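Local coordinates for protein A151R (African swine fever virus Georgia 2007/1, PDB 7CMA) that is a non-structural viral protein that binds a zinc ion and whose biochemical role is not firmly established, at residues A[108-113]-A[140-145]; A[90-95]-A[149-154]; A[49-54]-A[64-69]; A[28-33]-A[40-45]. All coordinates share one frame; numbering follows the deposited sequence.

Interaction 1: A[108-113]-A[140-145]; sequences YHTNYN and TKCTSF. With ZN (zinc ion), chain C.
His-109 and Cys-142 meet at a zinc ion, which His-109 holds through ND1 at 2.2 Å and Cys-142 through SG at 2.3 Å. Cys-116 and Cys-139 complete this site of three cysteines and one histidine, Cys-139 and Cys-142 forming its CxxC pair. The sulfur lies at the edge of the imidazole, close to the ring plane, as suits two ligands sharing one metal. A chi1 of 61° sets SG between the backbone N and carbonyl carbon of Cys-142, and Thr-110 N and Asn-111 N point weak hydrogen bonds at it, which would temper the negative charge of a thiolate. The far nitrogen of the imidazole, NE2, is hydrogen-bonded to Glu-104 O, a second-shell contact that steadies the ring's rotation.

Beside the metal, the side chains of Thr-110 and Thr-143 cross at about a right angle, their OG1 atoms hydrogen-bonded at 2.7 Å. Small hydroxyl residues fit this buried place, since each hydroxyl can donate or accept a hydrogen bond. Farther on, Asn-113 N bonds to Cys-142 O at 2.9 Å, while Ser-144 OG donates to Asn-113 OD1 at 2.8 Å. His-109 ends strand 107-109, paired with strand 99-104 at the margin of a small antiparallel sheet, and residues 140-145 belong to the loop after strand 125-127.

Interaction 2: A[90-95]-A[149-154]; sequences NKIWSG and TNIMSP
Ile-92 and Ile-151 form a single beta bridge, by which the C-terminal loop 149-154 docks on outermost strand 90-94 of the five-stranded antiparallel sheet. Ile-92 N donates to Asn-150 O at 2.8 Å, and Met-152 N to Ile-92 O at 2.9 Å. The two isoleucine side chains lie side by side and point the same way, CD1 to CD1. Their branched, apolar shape suits the interior, where helix 3-28 packs on both and helix 72-84 on Ile-92.

Trp-93 offers a broad surface to the loop. Ser-153 CB sits over one face of its six-membered ring in a CH-pi contact, 3.9 Å from the centroid, while Met-152 CE approaches CE3 and Pro-154 CD approaches CZ3. Met-152 gets there by bending at chi3 (20°), which swings CE back to the indole. Phe-132 also meets this ring, and Trp-93 NE1 bonds to Glu-96 O, fixing how the indole is turned.

At the more exposed end, the extended Lys-91 runs its CD past Thr-149 O, and one water accepts from Lys-91 NZ and donates to Thr-149 O. Ser-94 OG is hydrogen-bonded to Glu-24, and Ser-94 N donates to Ser-153 OG at 2.9 Å, with an N-H...O angle of 167°.

Interaction 3: A[49-54]-A[64-69]; sequences TYKYFT and KEDLKG
The Tyr-52 ring has Glu-65 OE2 at its edge, 4.2 Å from CD2, with ring and carboxylate planes 82° apart. On the other side of the sheet, Phe-53 and Lys-64 lie side by side and point the same way, Phe-53 CE1 reaching Lys-64 CG at 3.7 Å: the lysine's methylene chain covers apolar carbon.

Another flat group, the Asp-66 carboxylate, is gripped at OD1 from opposite faces of its plane. Thr-49 OG1 donates at 2.6 Å on the syn side, and Lys-68 N at 3.1 Å from above the plane, the latter closing an Asx turn. Lys-51 NZ bonds to Thr-49 OG1 and to Ile-46 O and makes a long salt bridge of 4.0 Å with Asp-66 OD2; its charge would favour an ionised aspartate. Leucine suits position 67 because its CD2 packs on Tyr-52 CB and its side chain touches Ile-75 of helix 72-84.

Between the backbones, Tyr-52 and Glu-65 form a hydrogen-bonded pair, flanked by non-hydrogen-bonded pairs Lys-51 with Asp-66 and Phe-53 with Lys-64. The alternation is that of antiparallel strands, and since 49-55 and 61-66 are consecutive in the chain they form a beta hairpin, with an Asx turn at Asp-66.

Interaction 4: A[28-33]-A[40-45]; sequences GGTILL and VSEISY
Thr-30 to Leu-33 pair antiparallel with Ser-41 to Ser-44, Ile-31 with Ile-43 and Leu-33 with Ser-41 being hydrogen-bonded pairs, and a classic beta bulge sets Val-40 and Ser-41 opposite Leu-33. At the bulge, Leu-33 O takes Val-40 N at 2.9 Å and, weakly, Ser-41 N at 3.5 Å. Gly-29 leaves helix 3-28 with a phi of 75°, a value glycine adopts readily, and its O accepts from Tyr-45 N at 2.8 Å.

One face of this hairpin carries a chain of two hydrogen bonds. Thr-30 OG1 donates to Ser-44 OG at 2.8 Å, and Ser-44 OG in turn donates to the anti lone pair of Glu-42 OE2, also at 2.8 Å. Thr-30 places its hydroxyl there by holding OG1 anti to the backbone N (chi1 175°). Next to it, Leu-32 and Glu-42 lie side by side, Leu-32 CD2 resting 3.7 Å from Glu-42 CG, so the acid's methylenes serve as apolar surface.

The other face is mainly apolar, though Ser-41 OG lies against Leu-33 CB. The Leu-33 and Ile-43 side chains cross, CD1 3.9 Å from CD1; helix 72-84 touches both, and helix 3-28 packs on Ile-31. The chemistry implies a largely two-sided hairpin: a serine hydroxyl links threonine to a carboxylate on one side, and mostly branched aliphatics meet the helices on the other.

How the interactions relate
Interactions 2, 3 and 4 all belong to the five-stranded sheet, whereas interaction 1 lies about 23 Å from interaction 4, centre to centre, across the middle of the chain. Strand 30-35 pairs with strand 90-94, tying interaction 4 to interaction 2, and strand 38-46 pairs with strand 49-55, tying it to interaction 3. Interaction 2 is buried, near the centre of the chain, and relies on indole and aliphatic packing; interaction 3, at the sheet's other margin, is a surface contact rich in charge; interaction 4 is intermediate. Interaction 1 combines metal coordination with hydrogen bonds. Its Phe-145 and Tyr-112 pack against Pro-154, connecting the zinc region to the loop that docks on the central sheet.

Interaction 1: A[108-113]-A[140-145]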
# COMPACT_ATOMS: atom_id res chain seq x y z
N TYR A 108 -11.39 -18.90 17.92
CA TYR A 108 -10.28 -19.86 18.15
C TYR A 108 -9.01 -19.06 18.50
O TYR A 108 -8.84 -17.97 17.93
CB TYR A 108 -10.10 -20.76 16.92
CG TYR A 108 -11.22 -21.74 16.70
CD1 TYR A 108 -12.42 -21.34 16.13
CD2 TYR A 108 -11.11 -23.06 17.11
CE1 TYR A 108 -13.48 -22.23 15.98
CE2 TYR A 108 -12.14 -23.96 16.93
CZ TYR A 108 -13.33 -23.55 16.35
OH TYR A 108 -14.37 -24.42 16.22
N HIS A 109 -8.27 -19.54 19.49
CA HIS A 109 -7.16 -18.74 20.05
C HIS A 109 -5.81 -19.44 19.99
O HIS A 109 -5.77 -20.66 20.16
CB HIS A 109 -7.45 -18.39 21.52
CG HIS A 109 -8.76 -17.73 21.78
ND1 HIS A 109 -8.87 -16.36 21.93
CD2 HIS A 109 -10.00 -18.23 21.95
CE1 HIS A 109 -10.13 -16.05 22.16
NE2 HIS A 109 -10.84 -17.18 22.18
N THR A 110 -4.76 -18.66 19.77
CA THR A 110 -3.36 -19.17 19.79
C THR A 110 -2.65 -18.64 21.05
O THR A 110 -1.60 -19.22 21.41
CB THR A 110 -2.60 -18.75 18.52
OG1 THR A 110 -2.79 -17.35 18.37
CG2 THR A 110 -3.09 -19.47 17.28
N ASN A 111 -3.09 -17.49 21.55
CA ASN A 111 -2.46 -16.77 22.69
C ASN A 111 -1.10 -16.20 22.25
O ASN A 111 -0.24 -16.02 23.12
CB ASN A 111 -2.29 -17.69 23.91
CG ASN A 111 -3.36 -17.48 24.96
OD1 ASN A 111 -4.52 -17.24 24.62
ND2 ASN A 111 -2.99 -17.56 26.23
N TYR A 112 -0.89 -16.02 20.94
CA TYR A 112 0.41 -15.53 20.38
C TYR A 112 0.62 -14.06 20.77
O TYR A 112 1.69 -13.75 21.30
CB TYR A 112 0.47 -15.70 18.86
CG TYR A 112 0.80 -17.10 18.39
CD1 TYR A 112 1.48 -17.99 19.20
CD2 TYR A 112 0.40 -17.54 17.14
CE1 TYR A 112 1.76 -19.28 18.78
CE2 TYR A 112 0.70 -18.82 16.69
CZ TYR A 112 1.37 -19.69 17.52
OH TYR A 112 1.65 -20.96 17.10
N ASN A 113 -0.33 -13.18 20.42
CA ASN A 113 -0.13 -11.70 20.52
C ASN A 113 -0.88 -11.15 21.74
O ASN A 113 -0.86 -9.93 21.92
CB ASN A 113 -0.58 -10.97 19.25
CG ASN A 113 0.00 -11.56 17.99
OD1 ASN A 113 -0.72 -11.80 17.03
ND2 ASN A 113 1.30 -11.83 18.00
N THR A 140 -8.74 -11.90 16.70
CA THR A 140 -7.87 -10.85 16.12
C THR A 140 -6.98 -10.24 17.19
O THR A 140 -6.10 -9.44 16.83
CB THR A 140 -8.73 -9.76 15.50
OG1 THR A 140 -9.48 -9.15 16.55
CG2 THR A 140 -9.66 -10.28 14.43
N LYS A 141 -7.20 -10.58 18.45
CA LYS A 141 -6.39 -10.03 19.57
C LYS A 141 -5.14 -10.87 19.77
O LYS A 141 -4.09 -10.29 20.02
CB LYS A 141 -7.22 -9.98 20.85
CG LYS A 141 -8.54 -9.23 20.75
CD LYS A 141 -9.09 -8.84 22.10
CE LYS A 141 -8.15 -9.19 23.24
NZ LYS A 141 -8.65 -8.69 24.54
N CYS A 142 -5.26 -12.19 19.68
CA CYS A 142 -4.10 -13.07 19.96
C CYS A 142 -3.54 -13.70 18.68
O CYS A 142 -2.44 -14.22 18.73
CB CYS A 142 -4.48 -14.16 20.95
SG CYS A 142 -5.79 -15.27 20.40
N THR A 143 -4.30 -13.67 17.58
CA THR A 143 -3.84 -14.37 16.35
C THR A 143 -3.70 -13.36 15.21
O THR A 143 -4.72 -12.79 14.80
CB THR A 143 -4.72 -15.59 16.04
OG1 THR A 143 -4.99 -16.30 17.25
CG2 THR A 143 -4.10 -16.51 15.01
N SER A 144 -2.47 -13.16 14.75
CA SER A 144 -2.23 -12.24 13.61
C SER A 144 -1.72 -13.03 12.42
O SER A 144 -1.10 -14.08 12.62
CB SER A 144 -1.24 -11.18 13.98
OG SER A 144 0.02 -11.75 14.30
N PHE A 145 -1.94 -12.51 11.22
CA PHE A 145 -1.40 -13.17 10.02
C PHE A 145 -0.71 -12.15 9.11
O PHE A 145 -1.08 -10.97 9.19
CB PHE A 145 -2.54 -13.81 9.21
CG PHE A 145 -3.35 -14.89 9.87
CD1 PHE A 145 -2.98 -16.22 9.77
CD2 PHE A 145 -4.52 -14.58 10.55
CE1 PHE A 145 -3.74 -17.21 10.37
CE2 PHE A 145 -5.28 -15.58 11.15
CZ PHE A 145 -4.89 -16.89 11.06
ZN ZN C . -7.57 -14.58 21.63

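Interaction 2: A[90-95]-A[149-154]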
# COMPACT_ATOMS: atom_id res chain seq x y z
N ASN A 90 -3.05 -21.90 -4.00
CA ASN A 90 -1.66 -22.26 -3.60
C ASN A 90 -1.25 -21.42 -2.39
O ASN A 90 -1.03 -20.19 -2.55
CB ASN A 90 -0.67 -22.12 -4.75
CG ASN A 90 -0.83 -23.20 -5.80
OD1 ASN A 90 -1.61 -24.15 -5.62
ND2 ASN A 90 0.00 -23.15 -6.83
N LYS A 91 -1.17 -22.05 -1.22
CA LYS A 91 -0.77 -21.38 0.05
C LYS A 91 0.37 -22.17 0.68
O LYS A 91 0.52 -23.35 0.34
CB LYS A 91 -1.97 -21.28 0.99
CG LYS A 91 -3.09 -20.38 0.50
CD LYS A 91 -4.14 -20.13 1.56
CE LYS A 91 -5.38 -19.46 1.01
NZ LYS A 91 -6.36 -19.18 2.08
N ILE A 92 1.10 -21.54 1.60
CA ILE A 92 2.26 -22.20 2.26
C ILE A 92 2.08 -22.11 3.77
O ILE A 92 1.50 -21.12 4.26
CB ILE A 92 3.59 -21.59 1.78
CG1 ILE A 92 3.69 -20.10 2.11
CG2 ILE A 92 3.78 -21.85 0.29
CD1 ILE A 92 5.11 -19.60 2.21
N TRP A 93 2.52 -23.15 4.48
CA TRP A 93 2.61 -23.15 5.96
C TRP A 93 4.09 -23.13 6.36
O TRP A 93 4.82 -24.04 5.95
CB TRP A 93 1.88 -24.37 6.54
CG TRP A 93 2.02 -24.50 8.02
CD1 TRP A 93 3.05 -25.09 8.69
CD2 TRP A 93 1.15 -23.95 9.02
NE1 TRP A 93 2.87 -24.96 10.04
CE2 TRP A 93 1.74 -24.22 10.27
CE3 TRP A 93 -0.03 -23.20 8.99
CZ2 TRP A 93 1.15 -23.84 11.48
CZ3 TRP A 93 -0.62 -22.82 10.17
CH2 TRP A 93 -0.04 -23.14 11.40
N SER A 94 4.50 -22.18 7.20
CA SER A 94 5.90 -22.13 7.69
C SER A 94 5.97 -22.60 9.15
O SER A 94 5.24 -22.04 9.99
CB SER A 94 6.49 -20.76 7.54
OG SER A 94 7.85 -20.76 7.94
N GLY A 95 6.91 -23.50 9.44
CA GLY A 95 7.25 -23.93 10.81
C GLY A 95 6.65 -25.29 11.14
O GLY A 95 6.19 -25.97 10.21
N THR A 149 -2.18 -13.32 1.73
CA THR A 149 -3.23 -14.36 1.88
C THR A 149 -2.63 -15.74 1.58
O THR A 149 -3.25 -16.74 1.99
CB THR A 149 -4.44 -14.10 0.98
OG1 THR A 149 -3.99 -14.10 -0.38
CG2 THR A 149 -5.15 -12.79 1.29
N ASN A 150 -1.47 -15.80 0.92
CA ASN A 150 -0.86 -17.08 0.46
C ASN A 150 0.02 -17.67 1.57
O ASN A 150 0.54 -18.78 1.36
CB ASN A 150 -0.06 -16.90 -0.83
CG ASN A 150 -0.93 -16.53 -2.00
OD1 ASN A 150 -1.77 -17.32 -2.43
ND2 ASN A 150 -0.82 -15.29 -2.44
N ILE A 151 0.21 -16.95 2.68
CA ILE A 151 0.91 -17.50 3.87
C ILE A 151 -0.13 -17.83 4.94
O ILE A 151 -0.74 -16.90 5.49
CB ILE A 151 2.00 -16.55 4.41
CG1 ILE A 151 2.83 -15.95 3.27
CG2 ILE A 151 2.87 -17.27 5.43
CD1 ILE A 151 4.30 -15.86 3.56
N MET A 152 -0.44 -19.12 5.08
CA MET A 152 -1.53 -19.62 5.95
C MET A 152 -1.11 -19.45 7.41
O MET A 152 -2.00 -19.20 8.25
CB MET A 152 -1.83 -21.09 5.65
CG MET A 152 -3.26 -21.50 5.95
SD MET A 152 -3.53 -23.29 5.74
CE MET A 152 -1.86 -23.92 5.85
N SER A 153 0.17 -19.71 7.71
CA SER A 153 0.74 -19.77 9.08
C SER A 153 0.62 -18.40 9.74
O SER A 153 0.91 -17.38 9.13
CB SER A 153 2.18 -20.24 9.06
OG SER A 153 2.81 -19.89 7.84
N PRO A 154 0.14 -18.34 11.01
CA PRO A 154 0.16 -17.09 11.76
C PRO A 154 1.56 -16.47 11.84
O PRO A 154 2.53 -17.22 11.95
CB PRO A 154 -0.34 -17.50 13.16
CG PRO A 154 -1.20 -18.72 12.89
CD PRO A 154 -0.52 -19.43 11.74
O HOH W 1 -4.89 -17.50 3.98

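Interaction 3: A[49-54]-A[64-69]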
# COMPACT_ATOMS: atom_id res chain seq x y z
N THR A 49 21.63 -29.25 3.73
CA THR A 49 20.91 -28.91 2.47
C THR A 49 19.39 -28.90 2.71
O THR A 49 18.91 -29.64 3.60
CB THR A 49 21.25 -29.88 1.34
OG1 THR A 49 20.74 -31.17 1.67
CG2 THR A 49 22.74 -29.97 1.07
N TYR A 50 18.67 -28.23 1.82
CA TYR A 50 17.19 -28.29 1.72
C TYR A 50 16.80 -29.53 0.92
O TYR A 50 17.52 -29.88 -0.04
CB TYR A 50 16.64 -27.02 1.07
CG TYR A 50 16.63 -25.81 1.98
CD1 TYR A 50 15.60 -25.61 2.88
CD2 TYR A 50 17.63 -24.85 1.92
CE1 TYR A 50 15.56 -24.50 3.70
CE2 TYR A 50 17.61 -23.73 2.73
CZ TYR A 50 16.56 -23.55 3.61
OH TYR A 50 16.51 -22.43 4.40
N LYS A 51 15.77 -30.24 1.39
CA LYS A 51 15.17 -31.41 0.70
C LYS A 51 13.74 -31.08 0.29
O LYS A 51 13.01 -30.47 1.10
CB LYS A 51 15.21 -32.64 1.62
CG LYS A 51 16.48 -33.47 1.52
CD LYS A 51 17.60 -32.98 2.41
CE LYS A 51 18.69 -34.01 2.60
NZ LYS A 51 19.93 -33.40 3.14
N TYR A 52 13.38 -31.43 -0.95
CA TYR A 52 12.04 -31.18 -1.55
C TYR A 52 11.28 -32.51 -1.63
O TYR A 52 11.64 -33.35 -2.47
CB TYR A 52 12.18 -30.52 -2.92
CG TYR A 52 10.89 -30.29 -3.66
CD1 TYR A 52 9.85 -29.58 -3.07
CD2 TYR A 52 10.73 -30.71 -4.97
CE1 TYR A 52 8.67 -29.34 -3.75
CE2 TYR A 52 9.55 -30.47 -5.66
CZ TYR A 52 8.52 -29.79 -5.05
OH TYR A 52 7.36 -29.53 -5.73
N PHE A 53 10.39 -32.74 -0.65
CA PHE A 53 9.48 -33.92 -0.58
C PHE A 53 8.18 -33.59 -1.33
O PHE A 53 7.52 -32.59 -0.99
CB PHE A 53 9.17 -34.28 0.87
CG PHE A 53 10.37 -34.38 1.78
CD1 PHE A 53 11.14 -35.54 1.82
CD2 PHE A 53 10.70 -33.35 2.64
CE1 PHE A 53 12.23 -35.64 2.67
CE2 PHE A 53 11.81 -33.44 3.48
CZ PHE A 53 12.58 -34.58 3.47
N THR A 54 7.81 -34.45 -2.28
CA THR A 54 6.50 -34.37 -2.98
C THR A 54 5.62 -35.54 -2.51
O THR A 54 6.16 -36.64 -2.32
CB THR A 54 6.70 -34.34 -4.49
OG1 THR A 54 7.42 -33.15 -4.80
CG2 THR A 54 5.40 -34.37 -5.27
N LYS A 64 11.80 -37.53 -3.17
CA LYS A 64 12.73 -36.81 -2.25
C LYS A 64 13.93 -36.30 -3.05
O LYS A 64 14.66 -37.14 -3.60
CB LYS A 64 13.17 -37.75 -1.12
CG LYS A 64 14.13 -37.13 -0.10
CD LYS A 64 14.99 -38.15 0.62
CE LYS A 64 15.32 -37.75 2.04
NZ LYS A 64 16.78 -37.74 2.28
N GLU A 65 14.09 -34.98 -3.14
CA GLU A 65 15.13 -34.35 -3.98
C GLU A 65 16.04 -33.50 -3.10
O GLU A 65 15.54 -32.55 -2.46
CB GLU A 65 14.49 -33.51 -5.09
CG GLU A 65 15.48 -33.04 -6.13
CD GLU A 65 14.90 -32.06 -7.15
OE1 GLU A 65 15.63 -31.14 -7.56
OE2 GLU A 65 13.71 -32.21 -7.50
N ASP A 66 17.34 -33.83 -3.06
CA ASP A 66 18.37 -32.97 -2.44
C ASP A 66 18.60 -31.75 -3.34
O ASP A 66 19.05 -31.95 -4.48
CB ASP A 66 19.67 -33.73 -2.19
CG ASP A 66 20.54 -33.10 -1.12
OD1 ASP A 66 20.30 -31.92 -0.80
OD2 ASP A 66 21.38 -33.82 -0.55
N LEU A 67 18.13 -30.58 -2.90
CA LEU A 67 18.27 -29.30 -3.64
C LEU A 67 19.74 -28.85 -3.61
O LEU A 67 20.06 -27.83 -4.24
CB LEU A 67 17.36 -28.25 -2.99
CG LEU A 67 15.94 -28.14 -3.56
CD1 LEU A 67 15.62 -29.32 -4.47
CD2 LEU A 67 14.92 -28.02 -2.45
N LYS A 68 20.58 -29.56 -2.85
CA LYS A 68 22.05 -29.37 -2.81
C LYS A 68 22.38 -27.90 -2.55
O LYS A 68 22.22 -27.45 -1.39
CB LYS A 68 22.68 -29.87 -4.12
CG LYS A 68 22.47 -31.35 -4.41
CD LYS A 68 22.26 -31.67 -5.87
CE LYS A 68 21.96 -30.44 -6.71
NZ LYS A 68 22.33 -30.65 -8.13
N GLY A 69 22.91 -27.19 -3.56
CA GLY A 69 23.49 -25.84 -3.40
C GLY A 69 22.42 -24.78 -3.27
O GLY A 69 22.75 -23.65 -2.85

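Interaction 4: A[28-33]-A[40-45]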
# COMPACT_ATOMS: atom_id res chain seq x y z
N GLY A 28 12.48 -20.91 10.50
CA GLY A 28 11.81 -22.17 10.89
C GLY A 28 12.43 -23.37 10.20
O GLY A 28 12.19 -24.50 10.67
N GLY A 29 12.99 -23.16 9.01
CA GLY A 29 13.72 -24.18 8.23
C GLY A 29 12.79 -25.19 7.57
O GLY A 29 13.31 -26.18 7.02
N THR A 30 11.48 -24.95 7.58
CA THR A 30 10.51 -25.92 7.01
C THR A 30 9.25 -25.20 6.54
O THR A 30 8.75 -24.33 7.27
CB THR A 30 10.20 -27.06 8.00
OG1 THR A 30 9.19 -27.89 7.43
CG2 THR A 30 9.74 -26.57 9.35
N ILE A 31 8.78 -25.54 5.33
CA ILE A 31 7.60 -24.92 4.66
C ILE A 31 6.80 -26.03 3.99
O ILE A 31 7.41 -26.84 3.25
CB ILE A 31 8.04 -23.84 3.66
CG1 ILE A 31 8.65 -22.62 4.36
CG2 ILE A 31 6.88 -23.45 2.75
CD1 ILE A 31 8.52 -21.33 3.58
N LEU A 32 5.50 -26.09 4.28
CA LEU A 32 4.53 -26.98 3.60
C LEU A 32 3.84 -26.21 2.47
O LEU A 32 3.44 -25.05 2.70
CB LEU A 32 3.52 -27.50 4.64
CG LEU A 32 4.10 -28.41 5.71
CD1 LEU A 32 3.05 -28.77 6.75
CD2 LEU A 32 4.70 -29.67 5.10
N LEU A 33 3.77 -26.81 1.29
CA LEU A 33 3.04 -26.25 0.12
C LEU A 33 1.67 -26.91 0.02
O LEU A 33 1.61 -28.16 0.06
CB LEU A 33 3.88 -26.49 -1.14
CG LEU A 33 5.11 -25.58 -1.30
CD1 LEU A 33 6.25 -26.04 -0.40
CD2 LEU A 33 5.56 -25.54 -2.75
N VAL A 40 0.88 -30.85 -0.69
CA VAL A 40 1.32 -31.49 -1.97
C VAL A 40 2.84 -31.59 -1.98
O VAL A 40 3.37 -32.49 -2.66
CB VAL A 40 0.78 -30.75 -3.21
CG1 VAL A 40 -0.73 -30.90 -3.34
CG2 VAL A 40 1.18 -29.28 -3.23
N SER A 41 3.52 -30.78 -1.15
CA SER A 41 5.00 -30.76 -1.10
C SER A 41 5.49 -30.24 0.26
O SER A 41 4.67 -29.67 1.02
CB SER A 41 5.58 -29.95 -2.23
OG SER A 41 4.59 -29.17 -2.86
N GLU A 42 6.80 -30.36 0.50
CA GLU A 42 7.49 -29.93 1.74
C GLU A 42 8.94 -29.58 1.40
O GLU A 42 9.58 -30.37 0.68
CB GLU A 42 7.43 -31.04 2.80
CG GLU A 42 8.14 -30.67 4.10
CD GLU A 42 8.13 -31.76 5.17
OE1 GLU A 42 7.38 -32.72 5.02
OE2 GLU A 42 8.91 -31.63 6.14
N ILE A 43 9.39 -28.40 1.81
CA ILE A 43 10.83 -28.02 1.75
C ILE A 43 11.34 -27.83 3.17
O ILE A 43 10.71 -27.06 3.93
CB ILE A 43 11.03 -26.77 0.87
CG1 ILE A 43 10.69 -27.07 -0.59
CG2 ILE A 43 12.44 -26.23 1.02
CD1 ILE A 43 10.03 -25.93 -1.32
N SER A 44 12.28 -28.68 3.58
CA SER A 44 12.82 -28.69 4.96
C SER A 44 14.35 -28.76 4.91
O SER A 44 14.88 -29.50 4.07
CB SER A 44 12.24 -29.83 5.75
OG SER A 44 10.84 -29.65 5.93
N TYR A 45 15.01 -27.94 5.72
CA TYR A 45 16.48 -27.97 5.92
C TYR A 45 16.83 -29.15 6.83
O TYR A 45 16.40 -29.12 8.00
CB TYR A 45 16.97 -26.65 6.49
CG TYR A 45 18.46 -26.46 6.42
CD1 TYR A 45 19.08 -26.15 5.21
CD2 TYR A 45 19.26 -26.65 7.53
CE1 TYR A 45 20.45 -25.99 5.13
CE2 TYR A 45 20.64 -26.48 7.47
CZ TYR A 45 21.23 -26.15 6.27
OH TYR A 45 22.59 -26.01 6.19